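Local coordinates for protein cytosolic IMP-GMP specific 5'-nucleotidase (Legionella pneumophila subsp. pneumophila, PDB 4OHF) that probably hydrolyses purine nucleoside monophosphates such as IMP and GMP as a magnesium-dependent 5'-nucleotidase of the HAD superfamily, and binds GMP and magnesium, at residues Y94-K98 against V140-D144; D75-N80 against K107-S111; D2-V6 against K433-E439. All coordinates share one frame; numbering follows the deposited sequence.

Contacts 1 and 2 sit together, centres 13 Å apart, on the five-stranded antiparallel sheet, one at the hairpin joining strands 90-95 and 98-99, the other at the turn between strands 73-75 and 80-84. Their segments alternate along the chain, and they touch where the H95 ring meets the side chain of N80. Helices 129-143 and 102-109 are thereby tied to the loops of a single sheet. Contact 3 lies on the opposite side of the chain's centre, its centre about 40 Å from the centres of both, and joins the N-terminal segment to helix 434-438, late in the chain. It lies beside the mixed sheet of the HAD fold, whereas contacts 1 and 2 belong to a separate sheet.

Contact 1: Y94-K98 against V140-D144; sequences YHGTK and VDLKD
A two-residue beta hairpin with a type II' turn, H95 to K98, meets helix 129-143 here, and the D141 carboxylate takes hold of the turn. The turn links strands 90-95 and 98-99, and H95 N donates to K98 O across it. G96 occupies the first corner with a positive phi, and its backbone faces the helix, with its CA close to D141 OD2; the side chain of V140 points toward the turn.

Both oxygens of D141 are used on T97. OD2 of D141 accepts from the backbone N of T97 at 3.0 Å along a fairly straight path (155° at the hydrogen), and OD1 of D141 accepts from T97 OG1 at 2.6 Å. Each is reached on its syn side and somewhat out of the carboxylate plane, so one group grips a backbone amide and a hydroxyl together. T97 holds OG1 opposite its carbonyl carbon (chi1 -58°), which sets the hydroxyl next to the amide N, so that the two donors face the two oxygens of one carboxylate.

H95 reaches over from the strand end. Its CG is extended away from its backbone N, which sends the imidazole out to D144. The two side chains approach from opposite directions with ring and carboxylate nearly coplanar, 12° apart, and the carboxylate stands at the ring edge. NE2 of H95 gives D144 OD2 only a weak bond at 3.1 Å, because its N-H does not aim straight at the oxygen. The other ring nitrogen, ND1, meets the side-chain amide of N80, its stronger polar partner. Y153, on helix 153-170, meets the H95 ring at a steep angle, and its OH is hydrogen-bonded to the other D144 oxygen, OD1.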
loop_
_atom_site.group_PDB
_atom_site.type_symbol
_atom_site.label_atom_id
_atom_site.label_comp_id
_atom_site.label_asym_id
_atom_site.label_seq_id
_atom_site.Cartn_x
_atom_site.Cartn_y
_atom_site.Cartn_z
ATOM N N TYR B 94 -9.293 -7.084 27.040
ATOM C CA TYR B 94 -9.947 -6.237 28.020
ATOM C C TYR B 94 -10.401 -4.928 27.362
ATOM O O TYR B 94 -9.765 -4.433 26.423
ATOM C CB TYR B 94 -8.986 -5.889 29.170
ATOM C CG TYR B 94 -8.677 -7.001 30.158
ATOM C CD1 TYR B 94 -7.941 -8.122 29.778
ATOM C CD2 TYR B 94 -9.108 -6.917 31.485
ATOM C CE1 TYR B 94 -7.643 -9.136 30.696
ATOM C CE2 TYR B 94 -8.815 -7.923 32.411
ATOM C CZ TYR B 94 -8.085 -9.028 32.010
ATOM O OH TYR B 94 -7.819 -10.041 32.907
ATOM N N HIS B 95 -11.524 -4.397 27.836
ATOM C CA HIS B 95 -12.009 -3.109 27.355
ATOM C C HIS B 95 -11.748 -2.251 28.588
ATOM O O HIS B 95 -12.493 -2.310 29.563
ATOM C CB HIS B 95 -13.504 -3.142 27.044
ATOM C CG HIS B 95 -14.049 -1.829 26.571
ATOM N ND1 HIS B 95 -13.823 -1.340 25.301
ATOM C CD2 HIS B 95 -14.770 -0.880 27.215
ATOM C CE1 HIS B 95 -14.382 -0.149 25.183
ATOM N NE2 HIS B 95 -14.963 0.153 26.330
ATOM N N GLY B 96 -10.666 -1.484 28.558
ATOM C CA GLY B 96 -10.318 -0.689 29.716
ATOM C C GLY B 96 -9.802 -1.642 30.774
ATOM O O GLY B 96 -8.868 -2.401 30.521
ATOM N N THR B 97 -10.413 -1.627 31.952
ATOM C CA THR B 97 -9.991 -2.511 33.031
ATOM C C THR B 97 -10.840 -3.770 33.037
ATOM O O THR B 97 -10.422 -4.812 33.539
ATOM C CB THR B 97 -10.139 -1.827 34.403
ATOM O OG1 THR B 97 -9.370 -0.616 34.419
ATOM C CG2 THR B 97 -9.651 -2.750 35.515
ATOM N N LYS B 98 -12.037 -3.661 32.474
ATOM C CA LYS B 98 -12.968 -4.780 32.421
ATOM C C LYS B 98 -12.529 -5.810 31.382
ATOM O O LYS B 98 -12.197 -5.454 30.250
ATOM C CB LYS B 98 -14.379 -4.259 32.090
ATOM C CG LYS B 98 -15.478 -5.324 32.065
ATOM C CD LYS B 98 -15.787 -5.863 33.459
ATOM C CE LYS B 98 -16.381 -4.785 34.366
ATOM N NZ LYS B 98 -16.679 -5.290 35.747
ATOM N N VAL B 140 -10.197 4.943 29.087
ATOM C CA VAL B 140 -11.426 4.466 28.464
ATOM C C VAL B 140 -12.466 4.144 29.538
ATOM O O VAL B 140 -13.667 4.304 29.313
ATOM C CB VAL B 140 -11.189 3.217 27.570
ATOM C CG1 VAL B 140 -10.066 3.483 26.570
ATOM C CG2 VAL B 140 -10.885 2.032 28.413
ATOM N N ASP B 141 -12.012 3.699 30.707
ATOM C CA ASP B 141 -12.930 3.403 31.801
ATOM C C ASP B 141 -13.719 4.646 32.190
ATOM O O ASP B 141 -14.895 4.564 32.561
ATOM C CB ASP B 141 -12.166 2.928 33.029
ATOM C CG ASP B 141 -11.897 1.448 33.004
ATOM O OD1 ASP B 141 -11.409 0.914 34.028
ATOM O OD2 ASP B 141 -12.175 0.821 31.959
ATOM N N LEU B 142 -13.044 5.791 32.113
ATOM C CA LEU B 142 -13.610 7.095 32.453
ATOM C C LEU B 142 -14.454 7.611 31.288
ATOM O O LEU B 142 -15.502 8.227 31.492
ATOM C CB LEU B 142 -12.467 8.074 32.765
ATOM C CG LEU B 142 -12.692 9.293 33.664
ATOM C CD1 LEU B 142 -13.447 10.352 32.907
ATOM C CD2 LEU B 142 -13.428 8.871 34.934
ATOM N N LYS B 143 -13.985 7.356 30.070
ATOM C CA LYS B 143 -14.689 7.768 28.860
ATOM C C LYS B 143 -16.058 7.094 28.785
ATOM O O LYS B 143 -16.990 7.639 28.200
ATOM C CB LYS B 143 -13.857 7.404 27.622
ATOM C CG LYS B 143 -14.641 7.274 26.316
ATOM C CD LYS B 143 -15.146 8.603 25.784
ATOM C CE LYS B 143 -15.906 8.387 24.486
ATOM N NZ LYS B 143 -16.314 9.658 23.847
ATOM N N ASP B 144 -16.172 5.910 29.379
ATOM C CA ASP B 144 -17.430 5.173 29.379
ATOM C C ASP B 144 -18.425 5.731 30.392
ATOM O O ASP B 144 -19.627 5.526 30.260
ATOM C CB ASP B 144 -17.190 3.689 29.679
ATOM C CG ASP B 144 -16.653 2.917 28.477
ATOM O OD1 ASP B 144 -16.512 3.503 27.383
ATOM O OD2 ASP B 144 -16.378 1.708 28.630
#

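Contact 2: D75-N80 against K107-S111; sequences DSKNGN and KIYRS
Hydrogen bonding joins Y109, near the C-terminal end of helix 102-109, to D75 at the turn between strands 73-75 and 80-84. OH of Y109 donates to OD1 of D75 at 2.9 Å, reaching that oxygen on its anti side, 21° out of the carboxylate plane; the carboxylate stands at the edge of the phenol, the two planes 55° apart. D75 swings its CG away from its own backbone N (chi1 176°), turning the carboxylate to the helix. The amide end of N80 also comes close to Y109 OH, its orientation uncertain.

The same carboxylate also shapes its own turn. OD2 of D75 accepts from the backbone N of N78 at 3.2 Å, an Asx motif, from well above the carboxylate plane, while N78 ND2 adds a weak bond to OD1 of D75. G79 and N80 together face D75 as a G1 beta bulge, G79 with positive phi.

Looser packing fills in beside this: CG2 of I108 lies 3.8 Å from ND2 of N78.

With three donors, one of them weak, gathered on its two oxygens, the buried D75 carboxylate is consistent with an ionised acid fixing both turn and helix end.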
loop_
_atom_site.group_PDB
_atom_site.type_symbol
_atom_site.label_atom_id
_atom_site.label_comp_id
_atom_site.label_asym_id
_atom_site.label_seq_id
_atom_site.Cartn_x
_atom_site.Cartn_y
_atom_site.Cartn_z
ATOM N N ASP B 75 -5.968 -1.720 20.773
ATOM C CA ASP B 75 -6.961 -1.594 19.708
ATOM C C ASP B 75 -7.603 -0.233 19.959
ATOM O O ASP B 75 -8.593 -0.133 20.683
ATOM C CB ASP B 75 -8.001 -2.718 19.828
ATOM C CG ASP B 75 -9.123 -2.603 18.807
ATOM O OD1 ASP B 75 -9.887 -3.585 18.666
ATOM O OD2 ASP B 75 -9.249 -1.541 18.156
ATOM N N SER B 76 -7.008 0.808 19.380
ATOM C CA SER B 76 -7.484 2.177 19.566
ATOM C C SER B 76 -8.916 2.363 19.097
ATOM O O SER B 76 -9.688 3.106 19.700
ATOM C CB SER B 76 -6.553 3.163 18.844
ATOM O OG SER B 76 -6.334 2.776 17.500
ATOM N N LYS B 77 -9.267 1.666 18.027
ATOM C CA LYS B 77 -10.604 1.754 17.472
ATOM C C LYS B 77 -11.665 1.498 18.541
ATOM O O LYS B 77 -12.555 2.316 18.744
ATOM C CB LYS B 77 -10.747 0.744 16.333
ATOM C CG LYS B 77 -12.138 0.628 15.699
ATOM C CD LYS B 77 -12.228 -0.692 14.925
ATOM C CE LYS B 77 -13.594 -0.937 14.297
ATOM N NZ LYS B 77 -13.717 -2.370 13.873
ATOM N N ASN B 78 -11.560 0.377 19.244
ATOM C CA ASN B 78 -12.557 0.033 20.252
ATOM C C ASN B 78 -12.133 0.190 21.711
ATOM O O ASN B 78 -12.790 -0.352 22.607
ATOM C CB ASN B 78 -13.026 -1.400 20.022
ATOM C CG ASN B 78 -13.299 -1.683 18.568
ATOM O OD1 ASN B 78 -14.014 -0.932 17.910
ATOM N ND2 ASN B 78 -12.729 -2.771 18.052
ATOM N N GLY B 79 -11.051 0.928 21.953
ATOM C CA GLY B 79 -10.579 1.125 23.315
ATOM C C GLY B 79 -10.327 -0.178 24.064
ATOM O O GLY B 79 -10.687 -0.311 25.232
ATOM N N ASN B 80 -9.703 -1.139 23.388
ATOM C CA ASN B 80 -9.401 -2.436 23.996
ATOM C C ASN B 80 -7.902 -2.747 24.032
ATOM O O ASN B 80 -7.112 -2.162 23.288
ATOM C CB ASN B 80 -10.120 -3.563 23.240
ATOM C CG ASN B 80 -11.631 -3.412 23.258
ATOM O OD1 ASN B 80 -12.231 -3.101 24.292
ATOM N ND2 ASN B 80 -12.259 -3.653 22.110
ATOM N N LYS B 107 -18.019 -11.400 19.146
ATOM C CA LYS B 107 -18.969 -10.436 18.611
ATOM C C LYS B 107 -18.200 -9.263 18.014
ATOM O O LYS B 107 -18.463 -8.847 16.882
ATOM C CB LYS B 107 -19.891 -9.912 19.714
ATOM C CG LYS B 107 -20.628 -10.993 20.495
ATOM C CD LYS B 107 -21.531 -11.837 19.605
ATOM C CE LYS B 107 -22.300 -12.854 20.433
ATOM N NZ LYS B 107 -23.088 -12.180 21.504
ATOM N N ILE B 108 -17.237 -8.750 18.782
ATOM C CA ILE B 108 -16.423 -7.610 18.371
ATOM C C ILE B 108 -15.441 -7.840 17.222
ATOM O O ILE B 108 -15.383 -7.037 16.288
ATOM C CB ILE B 108 -15.604 -7.046 19.560
ATOM C CG1 ILE B 108 -16.541 -6.647 20.698
ATOM C CG2 ILE B 108 -14.785 -5.833 19.109
ATOM C CD1 ILE B 108 -15.830 -5.999 21.887
ATOM N N TYR B 109 -14.669 -8.921 17.277
ATOM C CA TYR B 109 -13.676 -9.162 16.235
ATOM C C TYR B 109 -14.084 -10.059 15.076
ATOM O O TYR B 109 -13.378 -10.129 14.061
ATOM C CB TYR B 109 -12.374 -9.659 16.872
ATOM C CG TYR B 109 -11.821 -8.657 17.853
ATOM C CD1 TYR B 109 -12.142 -8.729 19.206
ATOM C CD2 TYR B 109 -11.081 -7.565 17.413
ATOM C CE1 TYR B 109 -11.748 -7.736 20.089
ATOM C CE2 TYR B 109 -10.683 -6.567 18.288
ATOM C CZ TYR B 109 -11.023 -6.655 19.624
ATOM O OH TYR B 109 -10.669 -5.648 20.493
ATOM N N ARG B 110 -15.217 -10.738 15.219
ATOM C CA ARG B 110 -15.727 -11.611 14.163
ATOM C C ARG B 110 -14.591 -12.461 13.585
ATOM O O ARG B 110 -14.488 -12.650 12.369
ATOM C CB ARG B 110 -16.353 -10.761 13.051
ATOM C CG ARG B 110 -17.600 -11.363 12.426
ATOM C CD ARG B 110 -18.829 -11.099 13.281
ATOM N NE ARG B 110 -19.100 -9.668 13.390
ATOM C CZ ARG B 110 -20.188 -9.152 13.959
ATOM N NH1 ARG B 110 -21.116 -9.952 14.478
ATOM N NH2 ARG B 110 -20.350 -7.835 14.004
ATOM N N SER B 111 -13.739 -12.953 14.479
ATOM C CA SER B 111 -12.588 -13.777 14.123
ATOM C C SER B 111 -11.754 -13.937 15.387
ATOM O O SER B 111 -12.053 -13.323 16.415
ATOM C CB SER B 111 -11.747 -13.094 13.035
ATOM O OG SER B 111 -10.645 -13.900 12.655
#

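Contact 3: D2-V6 against K433-E439; sequences DTHKV and KLSDLLE
The backbones come closest at H4 and D436, whose CA atoms are 4.2 Å apart, and H4 sits in a left-handed conformation as the N-terminal segment passes the short, weakly bonded helix 434-438. From there the imidazole lies against the helix. ND1 of H4 donates to OD2 of D436 at 2.5 Å, met on the anti lone pair of that oxygen; the bond is bent, 140° at the hydrogen, and OD2 stands 25° out of the ring plane, with ring and carboxylate steeply inclined.

The same OD2 of D436 receives NZ of K433 at 3.2 Å on its syn side, a salt bridge within the second segment. K433 runs out extended and bends only at its last torsion (chi4 -53°), which turns NZ toward both acids: D2 OD1 completes a long, weak salt bridge at 3.5 Å. The ammonium thus stands between two carboxylates that would otherwise probably repel each other. The remaining oxygen of D436, OD1, accepts from the backbone N of K433 and from a water that also donates to K5 O.

Above and below the H4 ring lie E439 and D2. CG of E439 makes a CH-pi contact, 4.1 Å from the centroid, while D2 OD1 sits over the opposite face toward the rim. Further along, V6 CG2 packs on L437 CA at 3.9 Å, and both residues touch M431.

T3 O is hydrogen-bonded to Q356 of the second subunit, and T363 of that subunit packs on H4. The K433 side chain is about 12 Å from the bound magnesium. This is a His-carboxylate pair within a salt-bridge network, fastening the N-terminus beside strands 7-8 and 429-431 at one edge of the mixed sheet of the HAD fold.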
loop_
_atom_site.group_PDB
_atom_site.type_symbol
_atom_site.label_atom_id
_atom_site.label_comp_id
_atom_site.label_asym_id
_atom_site.label_seq_id
_atom_site.Cartn_x
_atom_site.Cartn_y
_atom_site.Cartn_z
ATOM N N ASP B 2 23.598 -15.861 40.408
ATOM C CA ASP B 2 23.359 -15.252 39.060
ATOM C C ASP B 2 23.914 -16.155 37.939
ATOM O O ASP B 2 25.122 -16.188 37.676
ATOM C CB ASP B 2 24.001 -13.845 38.999
ATOM C CG ASP B 2 23.488 -12.983 37.820
ATOM O OD1 ASP B 2 23.815 -11.771 37.786
ATOM O OD2 ASP B 2 22.770 -13.497 36.925
ATOM N N THR B 3 23.012 -16.886 37.290
ATOM C CA THR B 3 23.350 -17.787 36.189
ATOM C C THR B 3 23.859 -17.087 34.916
ATOM O O THR B 3 24.619 -17.682 34.154
ATOM C CB THR B 3 22.127 -18.622 35.795
ATOM O OG1 THR B 3 21.097 -17.746 35.325
ATOM C CG2 THR B 3 21.604 -19.390 36.992
ATOM N N HIS B 4 23.423 -15.848 34.677
ATOM C CA HIS B 4 23.843 -15.089 33.497
ATOM C C HIS B 4 23.584 -15.854 32.190
ATOM O O HIS B 4 24.450 -15.936 31.324
ATOM C CB HIS B 4 25.336 -14.737 33.588
ATOM C CG HIS B 4 25.650 -13.595 34.510
ATOM N ND1 HIS B 4 25.164 -12.318 34.313
ATOM C CD2 HIS B 4 26.447 -13.527 35.605
ATOM C CE1 HIS B 4 25.648 -11.513 35.243
ATOM N NE2 HIS B 4 26.428 -12.221 36.040
ATOM N N LYS B 5 22.384 -16.396 32.042
ATOM C CA LYS B 5 22.028 -17.163 30.859
ATOM C C LYS B 5 21.748 -16.325 29.626
ATOM O O LYS B 5 21.140 -15.264 29.704
ATOM C CB LYS B 5 20.799 -18.017 31.143
ATOM C CG LYS B 5 20.908 -18.813 32.416
ATOM C CD LYS B 5 20.300 -20.204 32.269
ATOM C CE LYS B 5 21.133 -21.052 31.334
ATOM N NZ LYS B 5 22.554 -21.034 31.782
ATOM N N VAL B 6 22.206 -16.816 28.481
ATOM C CA VAL B 6 21.980 -16.150 27.210
ATOM C C VAL B 6 21.188 -17.119 26.343
ATOM O O VAL B 6 21.620 -18.229 26.086
ATOM C CB VAL B 6 23.311 -15.777 26.519
ATOM C CG1 VAL B 6 23.055 -15.354 25.079
ATOM C CG2 VAL B 6 23.982 -14.646 27.285
ATOM N N LYS B 433 19.851 -9.138 31.010
ATOM C CA LYS B 433 20.658 -7.920 31.068
ATOM C C LYS B 433 22.027 -8.090 30.410
ATOM O O LYS B 433 22.568 -9.187 30.326
ATOM C CB LYS B 433 20.826 -7.450 32.526
ATOM C CG LYS B 433 21.512 -8.450 33.447
ATOM C CD LYS B 433 21.680 -7.880 34.840
ATOM C CE LYS B 433 22.333 -8.890 35.757
ATOM N NZ LYS B 433 21.556 -10.154 35.683
ATOM N N LEU B 434 22.581 -6.982 29.949
ATOM C CA LEU B 434 23.860 -6.956 29.256
ATOM C C LEU B 434 25.031 -7.707 29.906
ATOM O O LEU B 434 25.817 -8.368 29.204
ATOM C CB LEU B 434 24.252 -5.504 29.025
ATOM C CG LEU B 434 25.507 -5.217 28.217
ATOM C CD1 LEU B 434 25.395 -5.797 26.784
ATOM C CD2 LEU B 434 25.671 -3.715 28.173
ATOM N N SER B 435 25.170 -7.613 31.227
ATOM C CA SER B 435 26.281 -8.292 31.880
ATOM C C SER B 435 26.129 -9.806 31.711
ATOM O O SER B 435 27.094 -10.558 31.859
ATOM C CB SER B 435 26.359 -7.910 33.369
ATOM O OG SER B 435 25.244 -8.392 34.096
ATOM N N ASP B 436 24.914 -10.259 31.410
ATOM C CA ASP B 436 24.702 -11.686 31.187
ATOM C C ASP B 436 25.563 -12.031 29.970
ATOM O O ASP B 436 26.355 -12.970 29.985
ATOM C CB ASP B 436 23.221 -11.993 30.910
ATOM C CG ASP B 436 22.349 -11.877 32.164
ATOM O OD1 ASP B 436 21.096 -11.841 32.025
ATOM O OD2 ASP B 436 22.913 -11.820 33.287
ATOM N N LEU B 437 25.427 -11.249 28.914
ATOM C CA LEU B 437 26.227 -11.490 27.729
ATOM C C LEU B 437 27.714 -11.233 27.985
ATOM O O LEU B 437 28.553 -12.082 27.678
ATOM C CB LEU B 437 25.748 -10.614 26.570
ATOM C CG LEU B 437 26.630 -10.660 25.321
ATOM C CD1 LEU B 437 26.672 -12.079 24.781
ATOM C CD2 LEU B 437 26.095 -9.701 24.276
ATOM N N LEU B 438 28.046 -10.080 28.559
ATOM C CA LEU B 438 29.450 -9.738 28.775
ATOM C C LEU B 438 30.203 -10.677 29.703
ATOM O O LEU B 438 31.421 -10.592 29.820
ATOM C CB LEU B 438 29.575 -8.298 29.275
ATOM C CG LEU B 438 28.971 -7.224 28.366
ATOM C CD1 LEU B 438 29.095 -5.871 29.038
ATOM C CD2 LEU B 438 29.671 -7.221 27.026
ATOM N N GLU B 439 29.481 -11.581 30.349
ATOM C CA GLU B 439 30.088 -12.531 31.273
ATOM C C GLU B 439 30.507 -13.793 30.505
ATOM O O GLU B 439 31.168 -14.678 31.037
ATOM C CB GLU B 439 29.075 -12.902 32.354
ATOM C CG GLU B 439 29.678 -13.065 33.720
ATOM C CD GLU B 439 30.032 -11.731 34.339
ATOM O OE1 GLU B 439 29.123 -11.074 34.893
ATOM O OE2 GLU B 439 31.215 -11.335 34.258
HETATM O O HOH W 1 19.182 -13.825 31.343
#